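PDB 6O38: type II secretion chaperone CpaB from Acinetobacter nosocomialis M2, which binds the secreted metalloprotease CpaA as its chaperone, probably preparing it for export through the type II secretion system. Local coordinates for residues K75-K80 with F128-S133; Q42-E47 with T139-F144; F88-Y93 with G148-E153; V102-E105 with I111-W114. All coordinates share one frame; numbering follows the deposited sequence.

Contact 1 (K75-K80 with F128-S133)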
loop_
_atom_site.group_PDB
_atom_site.type_symbol
_atom_site.label_atom_id
_atom_site.label_comp_id
_atom_site.label_asym_id
_atom_site.label_seq_id
_atom_site.Cartn_x
_atom_site.Cartn_y
_atom_site.Cartn_z
ATOM N N LYS G 75 -15.115 -17.117 11.821
ATOM C CA LYS G 75 -16.544 -16.852 11.914
ATOM C C LYS G 75 -16.863 -15.367 12.030
ATOM O O LYS G 75 -18.003 -14.971 11.768
ATOM C CB LYS G 75 -17.135 -17.607 13.107
ATOM C CG LYS G 75 -16.936 -19.112 13.029
ATOM C CD LYS G 75 -17.153 -19.781 14.375
ATOM C CE LYS G 75 -16.872 -21.273 14.292
ATOM N NZ LYS G 75 -16.923 -21.929 15.627
ATOM N N VAL G 76 -15.886 -14.542 12.412
ATOM C CA VAL G 76 -16.132 -13.109 12.548
ATOM C C VAL G 76 -16.346 -12.468 11.182
ATOM O O VAL G 76 -17.265 -11.662 10.997
ATOM C CB VAL G 76 -14.977 -12.443 13.317
ATOM C CG1 VAL G 76 -15.081 -10.927 13.230
ATOM C CG2 VAL G 76 -14.980 -12.896 14.769
ATOM N N ILE G 77 -15.506 -12.814 10.202
ATOM C CA ILE G 77 -15.637 -12.218 8.877
ATOM C C ILE G 77 -16.854 -12.776 8.147
ATOM O O ILE G 77 -17.499 -12.065 7.367
ATOM C CB ILE G 77 -14.343 -12.427 8.067
ATOM C CG1 ILE G 77 -14.449 -11.764 6.692
ATOM C CG2 ILE G 77 -14.035 -13.905 7.919
ATOM C CD1 ILE G 77 -14.680 -10.271 6.747
ATOM N N GLU G 78 -17.199 -14.043 8.391
ATOM C CA GLU G 78 -18.337 -14.653 7.712
ATOM C C GLU G 78 -19.663 -14.034 8.133
ATOM O O GLU G 78 -20.647 -14.148 7.394
ATOM C CB GLU G 78 -18.355 -16.160 7.969
ATOM C CG GLU G 78 -17.174 -16.899 7.362
ATOM C CD GLU G 78 -17.061 -18.326 7.857
ATOM O OE1 GLU G 78 -17.950 -18.767 8.617
ATOM O OE2 GLU G 78 -16.081 -19.007 7.491
ATOM N N LEU G 79 -19.714 -13.388 9.294
ATOM C CA LEU G 79 -20.907 -12.682 9.741
ATOM C C LEU G 79 -20.923 -11.223 9.308
ATOM O O LEU G 79 -21.842 -10.489 9.689
ATOM C CB LEU G 79 -21.034 -12.772 11.265
ATOM C CG LEU G 79 -21.269 -14.170 11.841
ATOM C CD1 LEU G 79 -21.288 -14.130 13.361
ATOM C CD2 LEU G 79 -22.564 -14.759 11.301
ATOM N N LYS G 80 -19.937 -10.787 8.530
ATOM C CA LYS G 80 -19.876 -9.416 8.043
ATOM C C LYS G 80 -20.527 -9.313 6.671
ATOM O O LYS G 80 -20.300 -10.154 5.797
ATOM C CB LYS G 80 -18.427 -8.931 7.968
ATOM C CG LYS G 80 -17.696 -8.915 9.299
ATOM C CD LYS G 80 -18.291 -7.890 10.252
ATOM C CE LYS G 80 -17.517 -7.845 11.560
ATOM N NZ LYS G 80 -18.059 -6.822 12.497
ATOM N N PHE G 128 -8.114 -3.527 1.197
ATOM C CA PHE G 128 -7.693 -4.801 1.757
ATOM C C PHE G 128 -8.582 -5.909 1.214
ATOM O O PHE G 128 -9.714 -5.674 0.785
ATOM C CB PHE G 128 -7.726 -4.791 3.295
ATOM C CG PHE G 128 -9.097 -4.588 3.876
ATOM C CD1 PHE G 128 -9.571 -3.315 4.137
ATOM C CD2 PHE G 128 -9.906 -5.674 4.175
ATOM C CE1 PHE G 128 -10.830 -3.125 4.674
ATOM C CE2 PHE G 128 -11.166 -5.490 4.711
ATOM C CZ PHE G 128 -11.629 -4.215 4.962
ATOM N N THR G 129 -8.051 -7.130 1.237
ATOM C CA THR G 129 -8.771 -8.302 0.764
ATOM C C THR G 129 -8.583 -9.434 1.760
ATOM O O THR G 129 -7.485 -9.628 2.289
ATOM C CB THR G 129 -8.299 -8.768 -0.625
ATOM O OG1 THR G 129 -6.972 -9.302 -0.528
ATOM C CG2 THR G 129 -8.314 -7.621 -1.626
ATOM N N ILE G 130 -9.656 -10.179 2.008
ATOM C CA ILE G 130 -9.623 -11.365 2.854
ATOM C C ILE G 130 -10.205 -12.504 2.032
ATOM O O ILE G 130 -11.405 -12.507 1.728
ATOM C CB ILE G 130 -10.402 -11.180 4.164
ATOM C CG1 ILE G 130 -9.748 -10.101 5.029
ATOM C CG2 ILE G 130 -10.486 -12.494 4.924
ATOM C CD1 ILE G 130 -10.584 -9.689 6.223
ATOM N N THR G 131 -9.364 -13.468 1.676
ATOM C CA THR G 131 -9.765 -14.611 0.869
ATOM C C THR G 131 -9.648 -15.859 1.733
ATOM O O THR G 131 -8.569 -16.152 2.262
ATOM C CB THR G 131 -8.898 -14.723 -0.384
ATOM O OG1 THR G 131 -8.658 -13.413 -0.913
ATOM C CG2 THR G 131 -9.610 -15.534 -1.440
ATOM N N GLN G 132 -10.752 -16.588 1.871
ATOM C CA GLN G 132 -10.878 -17.621 2.889
ATOM C C GLN G 132 -11.448 -18.894 2.285
ATOM O O GLN G 132 -12.468 -18.854 1.589
ATOM C CB GLN G 132 -11.777 -17.137 4.030
ATOM C CG GLN G 132 -11.995 -18.145 5.139
ATOM C CD GLN G 132 -12.565 -17.504 6.387
ATOM O OE1 GLN G 132 -11.954 -16.610 6.975
ATOM N NE2 GLN G 132 -13.747 -17.950 6.793
ATOM N N SER G 133 -10.791 -20.016 2.557
ATOM C CA SER G 133 -11.309 -21.331 2.214
ATOM C C SER G 133 -12.031 -21.921 3.418
ATOM O O SER G 133 -11.568 -21.793 4.555
ATOM C CB SER G 133 -10.183 -22.269 1.772
ATOM O OG SER G 133 -10.617 -23.618 1.743
#

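Contact 2 (Q42-E47 with T139-F144). With SO4 (sulfate ion), chain B.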
loop_
_atom_site.group_PDB
_atom_site.type_symbol
_atom_site.label_atom_id
_atom_site.label_comp_id
_atom_site.label_asym_id
_atom_site.label_seq_id
_atom_site.Cartn_x
_atom_site.Cartn_y
_atom_site.Cartn_z
ATOM N N GLN G 42 -15.073 -5.557 15.620
ATOM C CA GLN G 42 -14.428 -4.954 14.461
ATOM C C GLN G 42 -13.006 -5.463 14.270
ATOM O O GLN G 42 -12.500 -5.464 13.142
ATOM C CB GLN G 42 -14.435 -3.430 14.594
ATOM C CG GLN G 42 -15.832 -2.831 14.646
ATOM C CD GLN G 42 -15.820 -1.328 14.849
ATOM O OE1 GLN G 42 -14.774 -0.734 15.105
ATOM N NE2 GLN G 42 -16.988 -0.707 14.737
ATOM N N ILE G 43 -12.355 -5.906 15.345
ATOM C CA ILE G 43 -11.005 -6.444 15.242
ATOM C C ILE G 43 -11.052 -7.801 14.553
ATOM O O ILE G 43 -11.856 -8.672 14.913
ATOM C CB ILE G 43 -10.361 -6.542 16.632
ATOM C CG1 ILE G 43 -10.046 -5.147 17.174
ATOM C CG2 ILE G 43 -9.107 -7.393 16.583
ATOM C CD1 ILE G 43 -9.435 -5.151 18.559
ATOM N N VAL G 44 -10.190 -7.988 13.558
ATOM C CA VAL G 44 -10.173 -9.225 12.782
ATOM C C VAL G 44 -9.295 -10.282 13.438
ATOM O O VAL G 44 -9.735 -11.410 13.677
ATOM C CB VAL G 44 -9.721 -8.934 11.336
ATOM C CG1 VAL G 44 -9.883 -10.170 10.478
ATOM C CG2 VAL G 44 -10.514 -7.777 10.759
ATOM N N PHE G 45 -8.042 -9.943 13.734
ATOM C CA PHE G 45 -7.115 -10.855 14.389
ATOM C C PHE G 45 -6.447 -10.147 15.560
ATOM O O PHE G 45 -6.493 -8.921 15.685
ATOM C CB PHE G 45 -6.060 -11.388 13.407
ATOM C CG PHE G 45 -5.374 -10.317 12.606
ATOM C CD1 PHE G 45 -4.306 -9.611 13.134
ATOM C CD2 PHE G 45 -5.791 -10.026 11.317
ATOM C CE1 PHE G 45 -3.673 -8.628 12.398
ATOM C CE2 PHE G 45 -5.162 -9.044 10.575
ATOM C CZ PHE G 45 -4.101 -8.345 11.117
ATOM N N ASN G 46 -5.806 -10.937 16.420
ATOM C CA ASN G 46 -5.193 -10.437 17.642
ATOM C C ASN G 46 -3.762 -10.941 17.754
ATOM O O ASN G 46 -3.478 -12.099 17.436
ATOM C CB ASN G 46 -5.987 -10.871 18.880
ATOM C CG ASN G 46 -7.353 -10.223 18.951
ATOM O OD1 ASN G 46 -7.484 -9.010 18.801
ATOM N ND2 ASN G 46 -8.381 -11.032 19.178
ATOM N N GLU G 47 -2.867 -10.067 18.212
ATOM C CA GLU G 47 -1.489 -10.463 18.460
ATOM C C GLU G 47 -1.421 -11.521 19.557
ATOM O O GLU G 47 -2.297 -11.624 20.419
ATOM C CB GLU G 47 -0.640 -9.260 18.869
ATOM C CG GLU G 47 -0.037 -8.479 17.721
ATOM C CD GLU G 47 1.331 -7.921 18.067
ATOM O OE1 GLU G 47 2.158 -8.674 18.623
ATOM O OE2 GLU G 47 1.581 -6.730 17.786
ATOM N N THR G 139 -6.873 -18.919 5.504
ATOM C CA THR G 139 -7.238 -17.557 5.142
ATOM C C THR G 139 -5.986 -16.773 4.781
ATOM O O THR G 139 -4.970 -16.857 5.476
ATOM C CB THR G 139 -7.982 -16.856 6.290
ATOM O OG1 THR G 139 -9.157 -17.602 6.626
ATOM C CG2 THR G 139 -8.386 -15.445 5.890
ATOM N N ILE G 140 -6.066 -16.013 3.690
ATOM C CA ILE G 140 -4.990 -15.133 3.249
ATOM C C ILE G 140 -5.508 -13.702 3.254
ATOM O O ILE G 140 -6.604 -13.433 2.748
ATOM C CB ILE G 140 -4.473 -15.526 1.853
ATOM C CG1 ILE G 140 -3.580 -16.765 1.946
ATOM C CG2 ILE G 140 -3.719 -14.371 1.209
ATOM C CD1 ILE G 140 -2.969 -17.179 0.627
HETATM N N MSE G 141 -4.726 -12.792 3.829
HETATM C CA MSE G 141 -5.099 -11.382 3.865
HETATM C C MSE G 141 -4.066 -10.501 3.179
HETATM O O MSE G 141 -2.863 -10.670 3.374
HETATM C CB MSE G 141 -5.286 -10.909 5.305
HETATM C CG MSE G 141 -6.348 -11.657 6.072
HETATM SE SE MSE G 141 -6.669 -10.851 7.810
HETATM C CE MSE G 141 -7.770 -12.264 8.559
ATOM N N GLN G 142 -4.548 -9.555 2.378
ATOM C CA GLN G 142 -3.705 -8.552 1.736
ATOM C C GLN G 142 -4.125 -7.188 2.267
ATOM O O GLN G 142 -5.234 -6.725 1.985
ATOM C CB GLN G 142 -3.838 -8.608 0.215
ATOM C CG GLN G 142 -3.466 -9.943 -0.402
ATOM C CD GLN G 142 -3.618 -9.941 -1.909
ATOM O OE1 GLN G 142 -3.818 -8.894 -2.524
ATOM N NE2 GLN G 142 -3.528 -11.120 -2.515
ATOM N N ILE G 143 -3.249 -6.556 3.039
ATOM C CA ILE G 143 -3.520 -5.254 3.635
ATOM C C ILE G 143 -2.596 -4.249 2.961
ATOM O O ILE G 143 -1.374 -4.288 3.153
ATOM C CB ILE G 143 -3.325 -5.272 5.157
ATOM C CG1 ILE G 143 -4.160 -6.396 5.774
ATOM C CG2 ILE G 143 -3.702 -3.928 5.761
ATOM C CD1 ILE G 143 -3.709 -6.815 7.153
ATOM N N PHE G 144 -3.175 -3.349 2.170
ATOM C CA PHE G 144 -2.418 -2.376 1.388
ATOM C C PHE G 144 -2.702 -0.979 1.926
ATOM O O PHE G 144 -3.798 -0.441 1.730
ATOM C CB PHE G 144 -2.777 -2.479 -0.094
ATOM C CG PHE G 144 -2.493 -3.826 -0.692
ATOM C CD1 PHE G 144 -1.258 -4.428 -0.524
ATOM C CD2 PHE G 144 -3.465 -4.493 -1.421
ATOM C CE1 PHE G 144 -0.996 -5.670 -1.074
ATOM C CE2 PHE G 144 -3.208 -5.735 -1.971
ATOM C CZ PHE G 144 -1.972 -6.323 -1.798
HETATM S S SO4 B . -13.675 -4.599 18.758
HETATM O O1 SO4 B . -13.162 -5.831 18.166
HETATM O O2 SO4 B . -15.134 -4.613 18.723
HETATM O O3 SO4 B . -13.221 -4.503 20.143
HETATM O O4 SO4 B . -13.178 -3.453 18.003
#

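Contact 3 (F88-Y93 with G148-E153)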
loop_
_atom_site.group_PDB
_atom_site.type_symbol
_atom_site.label_atom_id
_atom_site.label_comp_id
_atom_site.label_asym_id
_atom_site.label_seq_id
_atom_site.Cartn_x
_atom_site.Cartn_y
_atom_site.Cartn_z
ATOM N N PHE G 88 -8.196 -3.335 11.882
ATOM C CA PHE G 88 -6.914 -4.027 11.885
ATOM C C PHE G 88 -6.000 -3.396 12.927
ATOM O O PHE G 88 -5.913 -2.168 13.024
ATOM C CB PHE G 88 -6.239 -3.969 10.509
ATOM C CG PHE G 88 -7.049 -4.583 9.405
ATOM C CD1 PHE G 88 -6.961 -5.939 9.134
ATOM C CD2 PHE G 88 -7.889 -3.802 8.627
ATOM C CE1 PHE G 88 -7.702 -6.506 8.114
ATOM C CE2 PHE G 88 -8.630 -4.364 7.605
ATOM C CZ PHE G 88 -8.538 -5.717 7.349
ATOM N N GLN G 89 -5.315 -4.238 13.700
ATOM C CA GLN G 89 -4.371 -3.777 14.715
ATOM C C GLN G 89 -3.043 -4.496 14.519
ATOM O O GLN G 89 -2.944 -5.706 14.751
ATOM C CB GLN G 89 -4.913 -4.004 16.126
ATOM C CG GLN G 89 -5.920 -2.954 16.569
ATOM C CD GLN G 89 -6.213 -3.013 18.054
ATOM O OE1 GLN G 89 -5.898 -3.998 18.722
ATOM N NE2 GLN G 89 -6.815 -1.954 18.581
HETATM N N MSE G 90 -2.034 -3.748 14.087
HETATM C CA MSE G 90 -0.684 -4.262 13.885
HETATM C C MSE G 90 0.320 -3.277 14.476
HETATM O O MSE G 90 1.263 -2.860 13.804
HETATM C CB MSE G 90 -0.415 -4.505 12.401
HETATM C CG MSE G 90 -1.130 -5.728 11.852
HETATM SE SE MSE G 90 -1.224 -5.775 9.911
HETATM C CE MSE G 90 -2.645 -4.468 9.670
ATOM N N LEU G 91 0.077 -2.910 15.740
ATOM C CA LEU G 91 0.747 -1.772 16.370
ATOM C C LEU G 91 2.259 -1.791 16.170
ATOM O O LEU G 91 2.874 -0.735 15.975
ATOM C CB LEU G 91 0.414 -1.734 17.864
ATOM C CG LEU G 91 -0.965 -1.215 18.290
ATOM C CD1 LEU G 91 -2.079 -2.203 17.963
ATOM C CD2 LEU G 91 -0.968 -0.873 19.773
ATOM N N GLU G 92 2.880 -2.973 16.222
ATOM C CA GLU G 92 4.325 -3.040 16.016
ATOM C C GLU G 92 4.714 -2.524 14.637
ATOM O O GLU G 92 5.788 -1.933 14.476
ATOM C CB GLU G 92 4.829 -4.471 16.202
ATOM C CG GLU G 92 6.350 -4.572 16.241
ATOM C CD GLU G 92 6.866 -5.922 15.786
ATOM O OE1 GLU G 92 6.039 -6.818 15.516
ATOM O OE2 GLU G 92 8.102 -6.084 15.692
ATOM N N TYR G 93 3.859 -2.730 13.640
ATOM C CA TYR G 93 4.076 -2.202 12.301
ATOM C C TYR G 93 3.465 -0.820 12.111
ATOM O O TYR G 93 3.501 -0.290 10.996
ATOM C CB TYR G 93 3.505 -3.166 11.256
ATOM C CG TYR G 93 4.157 -4.530 11.255
ATOM C CD1 TYR G 93 5.472 -4.694 11.673
ATOM C CD2 TYR G 93 3.458 -5.654 10.837
ATOM C CE1 TYR G 93 6.071 -5.940 11.674
ATOM C CE2 TYR G 93 4.048 -6.904 10.834
ATOM C CZ TYR G 93 5.355 -7.041 11.253
ATOM O OH TYR G 93 5.947 -8.284 11.251
ATOM N N GLY G 148 2.717 0.877 4.201
ATOM C CA GLY G 148 3.319 -0.422 3.964
ATOM C C GLY G 148 2.268 -1.452 3.613
ATOM O O GLY G 148 1.067 -1.236 3.761
ATOM N N ASN G 149 2.751 -2.598 3.140
ATOM C CA ASN G 149 1.907 -3.701 2.702
ATOM C C ASN G 149 2.167 -4.920 3.575
ATOM O O ASN G 149 3.321 -5.252 3.863
ATOM C CB ASN G 149 2.170 -4.037 1.234
ATOM C CG ASN G 149 2.024 -2.831 0.333
ATOM O OD1 ASN G 149 1.030 -2.109 0.400
ATOM N ND2 ASN G 149 3.022 -2.597 -0.510
ATOM N N TYR G 150 1.094 -5.582 3.995
ATOM C CA TYR G 150 1.193 -6.676 4.949
ATOM C C TYR G 150 0.367 -7.864 4.478
ATOM O O TYR G 150 -0.770 -7.705 4.024
ATOM C CB TYR G 150 0.733 -6.224 6.337
ATOM C CG TYR G 150 1.420 -4.959 6.790
ATOM C CD1 TYR G 150 2.653 -5.002 7.427
ATOM C CD2 TYR G 150 0.845 -3.717 6.559
ATOM C CE1 TYR G 150 3.289 -3.844 7.829
ATOM C CE2 TYR G 150 1.473 -2.555 6.957
ATOM C CZ TYR G 150 2.693 -2.623 7.595
ATOM O OH TYR G 150 3.323 -1.466 7.995
ATOM N N SER G 151 0.954 -9.052 4.585
ATOM C CA SER G 151 0.300 -10.298 4.222
ATOM C C SER G 151 0.096 -11.153 5.465
ATOM O O SER G 151 0.962 -11.204 6.344
ATOM C CB SER G 151 1.126 -11.070 3.191
ATOM O OG SER G 151 2.410 -11.387 3.702
ATOM N N ALA G 152 -1.051 -11.824 5.533
ATOM C CA ALA G 152 -1.383 -12.703 6.648
ATOM C C ALA G 152 -1.778 -14.063 6.096
ATOM O O ALA G 152 -2.684 -14.156 5.262
ATOM C CB ALA G 152 -2.513 -12.118 7.501
ATOM N N GLU G 153 -1.096 -15.111 6.551
ATOM C CA GLU G 153 -1.403 -16.484 6.169
ATOM C C GLU G 153 -1.824 -17.242 7.420
ATOM O O GLU G 153 -1.020 -17.414 8.342
ATOM C CB GLU G 153 -0.197 -17.151 5.505
ATOM C CG GLU G 153 -0.440 -18.579 5.056
ATOM C CD GLU G 153 0.699 -19.125 4.219
ATOM O OE1 GLU G 153 1.740 -18.444 4.113
ATOM O OE2 GLU G 153 0.551 -20.232 3.660
#

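Contact 4 (V102-E105 with I111-W114)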
loop_
_atom_site.group_PDB
_atom_site.type_symbol
_atom_site.label_atom_id
_atom_site.label_comp_id
_atom_site.label_asym_id
_atom_site.label_seq_id
_atom_site.Cartn_x
_atom_site.Cartn_y
_atom_site.Cartn_z
ATOM N N VAL G 102 -16.695 -3.626 1.191
ATOM C CA VAL G 102 -17.321 -3.066 0.001
ATOM C C VAL G 102 -17.732 -4.126 -1.010
ATOM O O VAL G 102 -18.526 -3.819 -1.914
ATOM C CB VAL G 102 -16.405 -2.023 -0.674
ATOM C CG1 VAL G 102 -15.978 -0.959 0.322
ATOM C CG2 VAL G 102 -15.194 -2.701 -1.301
ATOM N N GLU G 103 -17.243 -5.360 -0.900
ATOM C CA GLU G 103 -17.474 -6.350 -1.943
ATOM C C GLU G 103 -17.245 -7.743 -1.373
ATOM O O GLU G 103 -16.197 -8.007 -0.780
ATOM C CB GLU G 103 -16.544 -6.095 -3.134
ATOM C CG GLU G 103 -17.065 -6.590 -4.468
ATOM C CD GLU G 103 -16.262 -6.043 -5.632
ATOM O OE1 GLU G 103 -15.049 -5.802 -5.456
ATOM O OE2 GLU G 103 -16.845 -5.841 -6.718
ATOM N N ILE G 104 -18.227 -8.622 -1.554
ATOM C CA ILE G 104 -18.133 -10.023 -1.157
ATOM C C ILE G 104 -18.351 -10.866 -2.403
ATOM O O ILE G 104 -19.404 -10.769 -3.045
ATOM C CB ILE G 104 -19.150 -10.382 -0.063
ATOM C CG1 ILE G 104 -19.052 -9.399 1.105
ATOM C CG2 ILE G 104 -18.926 -11.808 0.417
ATOM C CD1 ILE G 104 -20.006 -9.701 2.235
ATOM N N GLU G 105 -17.363 -11.689 -2.745
ATOM C CA GLU G 105 -17.363 -12.393 -4.019
ATOM C C GLU G 105 -17.014 -13.871 -3.823
ATOM O O GLU G 105 -15.910 -14.178 -3.331
ATOM C CB GLU G 105 -16.390 -11.737 -5.001
ATOM C CG GLU G 105 -16.141 -12.545 -6.262
ATOM C CD GLU G 105 -17.405 -12.795 -7.069
ATOM O OE1 GLU G 105 -18.362 -11.997 -6.962
ATOM O OE2 GLU G 105 -17.441 -13.797 -7.815
ATOM N N ILE G 111 -14.165 -21.058 -1.666
ATOM C CA ILE G 111 -13.376 -19.878 -1.333
ATOM C C ILE G 111 -14.220 -18.637 -1.593
ATOM O O ILE G 111 -14.826 -18.501 -2.662
ATOM C CB ILE G 111 -12.063 -19.833 -2.134
ATOM C CG1 ILE G 111 -11.243 -21.095 -1.862
ATOM C CG2 ILE G 111 -11.265 -18.604 -1.775
ATOM C CD1 ILE G 111 -10.023 -21.230 -2.747
ATOM N N VAL G 112 -14.263 -17.741 -0.609
ATOM C CA VAL G 112 -14.956 -16.463 -0.713
ATOM C C VAL G 112 -13.951 -15.362 -0.412
ATOM O O VAL G 112 -13.114 -15.505 0.486
ATOM C CB VAL G 112 -16.159 -16.394 0.253
ATOM C CG1 VAL G 112 -16.822 -15.028 0.199
ATOM C CG2 VAL G 112 -17.162 -17.492 -0.067
ATOM N N ARG G 113 -14.029 -14.265 -1.164
ATOM C CA ARG G 113 -13.132 -13.130 -0.995
ATOM C C ARG G 113 -13.920 -11.914 -0.532
ATOM O O ARG G 113 -14.918 -11.541 -1.159
ATOM C CB ARG G 113 -12.395 -12.805 -2.298
ATOM C CG ARG G 113 -11.311 -11.750 -2.134
ATOM C CD ARG G 113 -10.763 -11.271 -3.472
ATOM N NE ARG G 113 -10.873 -12.273 -4.528
ATOM C CZ ARG G 113 -9.886 -13.087 -4.891
ATOM N NH1 ARG G 113 -8.711 -13.023 -4.278
ATOM N NH2 ARG G 113 -10.071 -13.966 -5.865
ATOM N N TRP G 114 -13.473 -11.302 0.560
ATOM C CA TRP G 114 -13.998 -10.024 1.019
ATOM C C TRP G 114 -13.034 -8.911 0.628
ATOM O O TRP G 114 -11.820 -9.046 0.793
ATOM C CB TRP G 114 -14.203 -10.015 2.536
ATOM C CG TRP G 114 -15.334 -10.872 3.012
ATOM C CD1 TRP G 114 -16.603 -10.466 3.302
ATOM C CD2 TRP G 114 -15.291 -12.279 3.278
ATOM N NE1 TRP G 114 -17.359 -11.535 3.720
ATOM C CE2 TRP G 114 -16.575 -12.660 3.715
ATOM C CE3 TRP G 114 -14.294 -13.254 3.183
ATOM C CZ2 TRP G 114 -16.888 -13.973 4.057
ATOM C CZ3 TRP G 114 -14.607 -14.558 3.524
ATOM C CH2 TRP G 114 -15.893 -14.906 3.955
#

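Contact 1 (K75-K80 with F128-S133)
Ile77, in the short helix 74-78, and Ile130, in strand 127-133, are the residues of closest backbone approach, yet their CA atoms are 8.6 Å apart, so the two segments meet through side chains. The two isoleucines reach toward each other and touch at their ends, Ile77 CD1 to Ile130 CD1, at 4.2 Å. A chi1 of -178° sets Ile77 CG1 opposite its own backbone N and sends that branch to the strand, while the CG2 branch lies 3.5 Å from Gln132 OE1 as the two side chains pass in opposite directions. The helix thus packs on the face of strand 127-133 that bears Ile130 and Gln132, within a large antiparallel sheet, and Ile77 also touches Trp114 of the adjoining strand 111-118. Gln132 is the polar centre of this buried patch. Its OE1 accepts hydrogen bonds from both Tyr72 OH and Thr139 OG1, which probably fixes the amide's rotation, and its NE2 makes a weak one to Pro74 O, at the start of the same helix. Glu78 crosses Gln132 at about a right angle, with carboxylate and amide planes 62° apart. Although Glu78 OE2 and Gln132 NE2 are 2.7 Å apart, the angle is too poor for a hydrogen bond. On the reverse of strand 127-133, Thr131 OG1 is hydrogen-bonded to Glu400 of the CpaA chain.

Contact 2 (Q42-E47 with T139-F144)
Met141, a selenomethionine in strand 138-145, extends between Val44 and Phe45 and touches both. Its SE lies beside the Phe45 ring, 3.6 Å from Phe45 CE2; measured to the ring centroid it is 4.7 Å away and 74° off the normal, which makes this a Met-aromatic contact at the ring edge. The terminal CE continues past it to Val44 CG1, at 3.5 Å. Further round the same ring edge, Ile143 CD1 approaches Phe45 CZ at 4.3 Å. All four residues are buried, and they bring the chain leading into strand 45-47, outermost in this chain's antiparallel sheet, against the Met141 and Ile143 face of strand 138-145, the middle of the nine-strand order. The extended form of Met141 beyond CG, with chi2 at -173°, is what lets it span backbones whose nearest CA atoms, those of Val44 and Met141, are 10.5 Å apart. In the next shell, Tyr72 and Ile130 pack on Met141, Ile70 on Phe45 and Val86 on Val44. Backbone hydrogen bonds of Gln42 and Val44 with Lys87 hold the first segment beside strand 85-90. Farther out, a sulfate ion, probably from the crystallisation liquor, accepts a hydrogen bond from Ile43 N to SO4 O1 (2.9 Å) and a weak one from Gln42 N.

Contact 3 (F88-Y93 with G148-E153)
Tyr93 N donates to Met90 O at 2.6 Å, the backbone bond of a 3-10 turn that brings to one side the two residues that meet Tyr150. Tyr93 lies alongside Tyr150, the two side chains running in opposite directions. Their ring planes are only 11° apart, but the centroids are separated by 5.3 Å and the rings are slid so far that they barely overlap. The closest approach is near the root of Tyr93: Tyr150 CE1 is 3.5 Å from Tyr93 CB and equally close to Tyr93 CD2. The same slide leaves Tyr150 OH at 3.2 Å from Tyr93 O. The other residue of the turn, the selenomethionine Met90, bends at chi3 (-77°) and sets its SE 4.7 Å from the Tyr150 ring centroid, approaching obliquely, 31° off the normal; the nearest single atom to Met90 SE is Tyr150 CB, at 4.1 Å. Ile95 touches both Met90 and Tyr150, and Thr163 packs on Tyr150. On the reverse of strand 148-155, Glu153 forms a salt bridge with Arg397 of the CpaA chain. The arrangement is a Met-aromatic contact beside a near-parallel but slid-apart tyrosine pair, joining the turn after strand 85-90, outermost in this chain's sheet, to an interior strand of the same antiparallel sheet.

Contact 4 (V102-E105 with I111-W114)
With chi1 of -52° in Ile104 and -71° in Trp114, Ile104 CG1 and Trp114 CG both stand opposite their own carbonyl carbons, and the two side chains meet on one face of the sheet. Ile104 CG2 sits over the indole, 4.0 Å from the centroid of the five-membered ring, a CH-pi contact, while Ile104 CG1 reaches Trp114 CD1 at 3.5 Å. Val112 CG1 comes over the same indole face nearer its rim, and touches Ile104 CG2 at 3.9 Å. These residues belong to the antiparallel hairpin of strands 95-106 and 111-118, whose N-to-C directions over these short segments are 175° apart. Ile104 and Trp114 form a non-hydrogen-bonded pair; Glu105 and Arg113 form the hydrogen-bonded one next to it, with Glu105 N to Arg113 O at 2.9 Å and Arg113 N to Glu105 O also at 2.9 Å. Just before this register, Val102 and Glu103 both face Thr115, a classic beta bulge. The side chains of Glu105 and Arg113 occupy the face away from the tryptophan, where Arg113 NH1 makes a salt bridge to Glu400 of the CpaA chain and Glu105 packs on Ser290 of that chain.

The four contacts share one antiparallel sheet. Strands 111-118, 127-133, 138-145 and 148-155, which carry one segment of contacts 4, 1, 2 and 3 respectively, are successive neighbours. Centres of contacts 1 and 4 lie about 7 Å apart, linked through a probable hydrogen bond between Ile130 O and Trp114 N (2.7 Å), as are those of contacts 2 and 3, through a probable hydrogen bond between Met141 N and Ala152 O (2.8 Å). Contacts 1 and 2 are about 9 Å apart between centres, whereas 3 and 4, some 20 Å apart, fall on opposite sides of the chain's centre. On the CpaA-facing side, Glu400 of that chain meets both Thr131 of contact 1 and Arg113 of contact 4.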